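Local coordinates for EAL/GGDEF domain protein (Methylococcus capsulatus, PDB 3ICL) that is of unknown specific function but has the mixed alpha/beta fold of a GGDEF domain, a module found in bacterial signalling proteins, at residues L56-A59 with T60-I64; V38-F41 with K42-D46; A142-A145 with M146-K150. The protein carries 1 engineered substitution. All coordinates share one frame; numbering follows the deposited sequence.

How the interactions relate
Along the chain the order is interaction 2, interaction 1, interaction 3. Interaction 2 is the turn from strand 32-38 into helix 41-48; interaction 1 lies on the next helix, 50-67, and interaction 3 on helix 135-152. Centres of 1 and 2 are about 14 Å apart, and they touch directly: L57 CG packs 3.5 Å from F41 CE1. Interactions 2 and 3, about 17 Å between centres, meet where D39 OD1 lies 3.6 Å from K150 CD. Interactions 1 and 3 do not touch and lie on opposite sides of the chain's centre, about 20 Å between centres. The turn after strand 32-38 thus links two helical regions within one GGDEF domain.

Interaction 1. Residues L56-A59 with T60-I64; sequences LLRA and TAERI
R58 and E62, one helical turn apart, bring a guanidinium and a carboxylate together with their planes 63° apart. E62 OE2 stands obliquely to the guanidinium, 4.2 Å from R58 NE and well out of its plane, so any attraction is probably electrostatic only, with no N-H aimed at the oxygen. R58 instead spends NH1 on the carbonyl of V4. The R63 guanidinium is likewise engaged elsewhere: NH1 bonds to Q108 O and NH2 to P109 O, with F110 in a cation-pi contact. Its extended chain starts close to the helix backbone, R63 CG lying 3.2 Å from A59 O, the same oxygen that accepts R63 N-H at 3.2 Å. E62 hugs the backbone in the same way, with its CG 3.0 Å from R58 O.

T60 adds a side-chain bond to the backbone ladder. With its hydroxyl beside the backbone N (chi1 -62°), OG1 reaches back one turn and donates to L56 O at 2.8 Å, coming from above the carbonyl plane, 43° out of it. T60 N also donates to L56 O, again at 2.8 Å, so one buried carbonyl is gripped by two donors of one residue, as threonines often do inside helices. L56 CD1 closes in on the hydroxyl at 3.8 Å. The regular ladder continues with A61 N to L57 O at 3.0 Å.

The turn is two-sided. R58 and E62 lie at its partly exposed edge, while L56, T60 and A61 face inward. L56 and T60 meet F110 of strand 110-112, T60 and A61 meet F82 of strand 81-86, and L56 and L57 pack on F41 of helix 41-48, which fixes helix 50-67 among these strands and the preceding helix.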
# COMPACT_ATOMS: atom_id res chain seq x y z
N LEU A 56 -5.43 -14.23 4.38
CA LEU A 56 -4.13 -13.56 4.31
C LEU A 56 -4.30 -12.10 3.90
O LEU A 56 -3.70 -11.20 4.50
CB LEU A 56 -3.22 -14.28 3.31
CG LEU A 56 -1.84 -13.67 3.02
CD1 LEU A 56 -1.06 -13.43 4.31
CD2 LEU A 56 -1.07 -14.61 2.11
N LEU A 57 -5.12 -11.86 2.88
CA LEU A 57 -5.37 -10.50 2.40
C LEU A 57 -5.96 -9.62 3.48
O LEU A 57 -5.62 -8.44 3.58
CB LEU A 57 -6.32 -10.53 1.20
CG LEU A 57 -5.75 -11.09 -0.12
CD1 LEU A 57 -6.86 -11.14 -1.17
CD2 LEU A 57 -4.59 -10.22 -0.60
N ARG A 58 -6.86 -10.18 4.29
CA ARG A 58 -7.49 -9.42 5.37
C ARG A 58 -6.50 -9.13 6.50
O ARG A 58 -6.54 -8.07 7.11
CB ARG A 58 -8.69 -10.20 5.92
CG ARG A 58 -9.61 -9.36 6.79
CD ARG A 58 -10.76 -10.18 7.35
NE ARG A 58 -11.76 -9.35 8.02
CZ ARG A 58 -12.63 -8.57 7.39
NH1 ARG A 58 -12.66 -8.52 6.06
NH2 ARG A 58 -13.50 -7.84 8.08
N ALA A 59 -5.62 -10.09 6.78
CA ALA A 59 -4.63 -9.91 7.84
C ALA A 59 -3.57 -8.91 7.38
O ALA A 59 -2.99 -8.19 8.19
CB ALA A 59 -3.98 -11.25 8.18
N THR A 60 -3.31 -8.87 6.08
CA THR A 60 -2.32 -7.94 5.52
C THR A 60 -2.88 -6.52 5.56
O THR A 60 -2.17 -5.57 5.91
CB THR A 60 -1.98 -8.32 4.06
OG1 THR A 60 -1.39 -9.63 4.04
CG2 THR A 60 -1.00 -7.32 3.46
N ALA A 61 -4.15 -6.39 5.21
CA ALA A 61 -4.83 -5.10 5.21
C ALA A 61 -4.85 -4.48 6.60
O ALA A 61 -4.70 -3.26 6.75
CB ALA A 61 -6.25 -5.27 4.70
N GLU A 62 -5.04 -5.31 7.62
CA GLU A 62 -5.08 -4.81 8.99
C GLU A 62 -3.71 -4.41 9.48
O GLU A 62 -3.57 -3.40 10.17
CB GLU A 62 -5.70 -5.87 9.91
CG GLU A 62 -7.10 -6.27 9.49
CD GLU A 62 -7.64 -7.47 10.24
OE1 GLU A 62 -6.83 -8.34 10.62
OE2 GLU A 62 -8.87 -7.55 10.44
N ARG A 63 -2.68 -5.18 9.13
CA ARG A 63 -1.33 -4.85 9.56
C ARG A 63 -0.89 -3.55 8.89
O ARG A 63 -0.13 -2.78 9.46
CB ARG A 63 -0.35 -5.97 9.22
CG ARG A 63 -0.55 -7.22 10.06
CD ARG A 63 0.61 -8.18 9.91
NE ARG A 63 0.34 -9.44 10.59
CZ ARG A 63 1.15 -10.49 10.57
NH1 ARG A 63 2.31 -10.43 9.92
NH2 ARG A 63 0.81 -11.61 11.19
N ILE A 64 -1.37 -3.32 7.67
CA ILE A 64 -1.02 -2.10 6.97
C ILE A 64 -1.62 -0.92 7.72
O ILE A 64 -0.96 0.10 7.94
CB ILE A 64 -1.53 -2.11 5.52
CG1 ILE A 64 -0.77 -3.16 4.71
CG2 ILE A 64 -1.37 -0.73 4.90
CD1 ILE A 64 -1.23 -3.32 3.27

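Interaction 2. Residues V38-F41 with K42-D46; sequences VDNF and KSIND
N40 and S43 open the hydrogen bonding at the start of helix 41-48. N40 O accepts from two donors: S43 OG at 2.8 Å, tilted from the carbonyl plane, and I44 N at 3.3 Å, lying in that plane. The serine hydroxyl reaches the carbonyl because it sits between the backbone N and carbonyl carbon (chi1 57°). I44 CG1 lies beside the same carbonyl, 3.0 Å from N40 O. One residue on, N45 N meets F41 O at 2.7 Å with an almost perfectly straight N-H (179°). N40 occupies the N-cap position, yet its side chain makes no capping bond: OD1 and ND2 are taken by S120 N and V118 O.

Nonpolar contact centres on F41. CG anti to the backbone N sends the ring along the helix flank, where N45 CB comes over one face in a CH-pi contact, 4.1 Å from the F41 ring centroid. The N45 amide follows, its plane only 17° from that of the ring, with N45 OD1 3.7 Å from F41 CZ.

The salt bridge joins exposed side chains: K42 bends at its last torsion to put NZ 3.0 Å from D46 OD2, meeting the oxygen on its syn side and bridging one turn of the helix.

Taken together, the N40 carbonyl joins the type I turn V38-F41 to the first helical turn, while the side-chain amide of N40 anchors that turn to the 118-120 loop. The nearly parallel N45 amide and F41 ring show a polar side chain offering its CB and flat amide to an aromatic face.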
# COMPACT_ATOMS: atom_id res chain seq x y z
N VAL A 38 1.71 -7.58 -2.94
CA VAL A 38 2.06 -8.78 -2.20
C VAL A 38 2.62 -9.63 -3.33
O VAL A 38 1.88 -10.32 -4.03
CB VAL A 38 0.84 -9.45 -1.55
CG1 VAL A 38 1.27 -10.72 -0.82
CG2 VAL A 38 0.19 -8.49 -0.56
N ASP A 39 3.93 -9.54 -3.50
CA ASP A 39 4.64 -10.23 -4.57
C ASP A 39 4.39 -11.72 -4.76
O ASP A 39 4.21 -12.17 -5.88
CB ASP A 39 6.15 -10.00 -4.44
CG ASP A 39 6.52 -8.52 -4.51
OD1 ASP A 39 5.75 -7.72 -5.08
OD2 ASP A 39 7.61 -8.17 -4.01
N ASN A 40 4.37 -12.48 -3.67
CA ASN A 40 4.18 -13.92 -3.79
C ASN A 40 2.77 -14.42 -3.47
O ASN A 40 2.57 -15.61 -3.21
CB ASN A 40 5.22 -14.65 -2.91
CG ASN A 40 5.04 -14.37 -1.43
OD1 ASN A 40 4.42 -13.38 -1.04
ND2 ASN A 40 5.59 -15.25 -0.60
N PHE A 41 1.80 -13.53 -3.53
CA PHE A 41 0.43 -13.92 -3.22
C PHE A 41 -0.15 -15.00 -4.12
O PHE A 41 -0.77 -15.94 -3.64
CB PHE A 41 -0.50 -12.71 -3.25
CG PHE A 41 -1.91 -13.05 -2.85
CD1 PHE A 41 -2.23 -13.25 -1.51
CD2 PHE A 41 -2.90 -13.22 -3.82
CE1 PHE A 41 -3.53 -13.61 -1.14
CE2 PHE A 41 -4.20 -13.58 -3.45
CZ PHE A 41 -4.51 -13.78 -2.10
N LYS A 42 0.03 -14.86 -5.43
CA LYS A 42 -0.52 -15.84 -6.37
C LYS A 42 -0.10 -17.27 -6.06
O LYS A 42 -0.93 -18.18 -6.04
CB LYS A 42 -0.12 -15.49 -7.80
CG LYS A 42 -0.50 -16.58 -8.80
CD LYS A 42 -0.01 -16.27 -10.20
CE LYS A 42 -0.06 -17.51 -11.08
NZ LYS A 42 -1.42 -18.12 -11.09
N SER A 43 1.19 -17.48 -5.83
CA SER A 43 1.68 -18.81 -5.53
C SER A 43 1.03 -19.31 -4.24
O SER A 43 0.66 -20.48 -4.14
CB SER A 43 3.20 -18.80 -5.39
OG SER A 43 3.61 -17.88 -4.41
N ILE A 44 0.89 -18.42 -3.26
CA ILE A 44 0.27 -18.77 -1.99
C ILE A 44 -1.20 -19.12 -2.23
O ILE A 44 -1.66 -20.20 -1.86
CB ILE A 44 0.29 -17.59 -0.99
CG1 ILE A 44 1.73 -17.14 -0.74
CG2 ILE A 44 -0.39 -18.01 0.32
CD1 ILE A 44 2.62 -18.20 -0.16
N ASN A 45 -1.92 -18.20 -2.85
CA ASN A 45 -3.33 -18.40 -3.13
C ASN A 45 -3.57 -19.67 -3.94
O ASN A 45 -4.55 -20.38 -3.72
CB ASN A 45 -3.90 -17.19 -3.88
CG ASN A 45 -5.42 -17.15 -3.84
OD1 ASN A 45 -6.02 -17.11 -2.76
ND2 ASN A 45 -6.04 -17.15 -5.01
N ASP A 46 -2.67 -19.97 -4.88
CA ASP A 46 -2.82 -21.17 -5.70
C ASP A 46 -2.58 -22.43 -4.87
O ASP A 46 -3.38 -23.35 -4.88
CB ASP A 46 -1.83 -21.18 -6.87
CG ASP A 46 -2.14 -20.11 -7.90
OD1 ASP A 46 -3.33 -19.89 -8.19
OD2 ASP A 46 -1.19 -19.51 -8.43

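Interaction 3. Residues A142-A145 with M146-K150; sequences ADTA and MYHAK. With SO4 (sulfate ion), chain C.
D143 and Y147 lie side by side, one turn apart and pointing the same way, with D143 OD1 3.7 Å from Y147 CE2 and the carboxylate plane turned 66° from the ring. A water spans their ends, donating to D143 OD1 at 2.7 Å and to Y147 OH at 2.8 Å. The phenol in turn donates to O1 of a sulfate ion at 2.6 Å, that oxygen standing at the ring edge, near its plane. K150 stretches out fully extended to give NZ a bond of 2.7 Å to sulfate O4, and K81 NZ supplies another. The sulfate, probably from the crystallisation liquor, is thus held by two lysines and a tyrosine hydroxyl that also accepts from the water.

Behind this shell sits M146, here selenomethionine. Its chain bends at the last torsion (chi3 82°), setting CE over the centre of one Y147 face, 3.5 Å above the plane and 3.6 Å from D143 OD1, where it probably limits the ring's movement. T144 CG2 lies over a face of the H148 ring in a CH-pi contact, 4.0 Å from its centroid. T144 OG1 bonds back to R140 O, which probably fixes chi1 and so where CG2 sits. The backbone ladder from M146 to A149 is regular.

Helix 135-152 is the crossover of the beta-alpha-beta unit between strands 121-127 and 156-159. A142 and M146 pack on F35 of strand 32-38, A142 also on A126, and H148 and A149 on Q158, so the helix lies over the sheet; K150 reaches the C-terminal end of strand 32-38, with a long, weak ion pair to D37.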
# COMPACT_ATOMS: atom_id res chain seq x y z
N ALA A 142 3.03 5.91 -8.69
CA ALA A 142 3.39 5.07 -7.54
C ALA A 142 3.38 3.61 -8.02
O ALA A 142 4.19 2.79 -7.58
CB ALA A 142 2.37 5.25 -6.41
N ASP A 143 2.47 3.30 -8.93
CA ASP A 143 2.34 1.96 -9.48
C ASP A 143 3.60 1.60 -10.26
O ASP A 143 4.15 0.50 -10.12
CB ASP A 143 1.10 1.88 -10.38
CG ASP A 143 0.62 0.45 -10.60
OD1 ASP A 143 0.69 -0.36 -9.65
OD2 ASP A 143 0.16 0.15 -11.72
N THR A 144 4.08 2.54 -11.06
CA THR A 144 5.29 2.32 -11.85
C THR A 144 6.49 2.12 -10.93
O THR A 144 7.32 1.24 -11.17
CB THR A 144 5.57 3.52 -12.79
OG1 THR A 144 4.50 3.64 -13.73
CG2 THR A 144 6.88 3.31 -13.53
N ALA A 145 6.59 2.93 -9.88
CA ALA A 145 7.70 2.80 -8.94
C ALA A 145 7.62 1.43 -8.27
O ALA A 145 8.64 0.78 -8.03
CB ALA A 145 7.61 3.90 -7.89
N MSE A 146 6.40 0.99 -7.98
CA MSE A 146 6.19 -0.31 -7.34
C MSE A 146 6.76 -1.44 -8.19
O MSE A 146 7.57 -2.23 -7.71
CB MSE A 146 4.69 -0.53 -7.14
CG MSE A 146 4.34 -1.77 -6.33
SE MSE A 146 2.44 -2.15 -6.40
CE MSE A 146 2.42 -3.09 -8.10
N TYR A 147 6.34 -1.52 -9.45
CA TYR A 147 6.82 -2.56 -10.35
C TYR A 147 8.33 -2.49 -10.55
O TYR A 147 8.98 -3.51 -10.74
CB TYR A 147 6.09 -2.50 -11.69
CG TYR A 147 4.70 -3.10 -11.64
CD1 TYR A 147 4.51 -4.44 -11.31
CD2 TYR A 147 3.57 -2.32 -11.90
CE1 TYR A 147 3.24 -4.99 -11.24
CE2 TYR A 147 2.29 -2.86 -11.83
CZ TYR A 147 2.14 -4.20 -11.50
OH TYR A 147 0.88 -4.74 -11.41
N HIS A 148 8.88 -1.28 -10.52
CA HIS A 148 10.32 -1.12 -10.66
C HIS A 148 10.99 -1.79 -9.47
O HIS A 148 11.96 -2.55 -9.61
CB HIS A 148 10.70 0.36 -10.71
CG HIS A 148 10.55 0.98 -12.07
ND1 HIS A 148 10.52 2.35 -12.26
CD2 HIS A 148 10.44 0.43 -13.30
CE1 HIS A 148 10.40 2.60 -13.55
NE2 HIS A 148 10.35 1.46 -14.20
N ALA A 149 10.46 -1.51 -8.28
CA ALA A 149 10.98 -2.09 -7.05
C ALA A 149 10.91 -3.61 -7.14
O ALA A 149 11.90 -4.30 -6.92
CB ALA A 149 10.17 -1.58 -5.86
N LYS A 150 9.73 -4.12 -7.47
CA LYS A 150 9.50 -5.55 -7.58
C LYS A 150 10.49 -6.23 -8.53
O LYS A 150 10.87 -7.38 -8.33
CB LYS A 150 8.08 -5.82 -8.06
CG LYS A 150 7.69 -7.29 -8.06
CD LYS A 150 6.29 -7.50 -8.61
CE LYS A 150 5.93 -8.97 -8.66
NZ LYS A 150 4.69 -9.21 -9.45
S SO4 C . 1.17 -8.46 -10.34
O1 SO4 C . 0.44 -7.19 -10.52
O2 SO4 C . 0.20 -9.54 -10.05
O3 SO4 C . 1.91 -8.78 -11.58
O4 SO4 C . 2.11 -8.34 -9.21
O HOH W 1 -0.50 -2.79 -9.97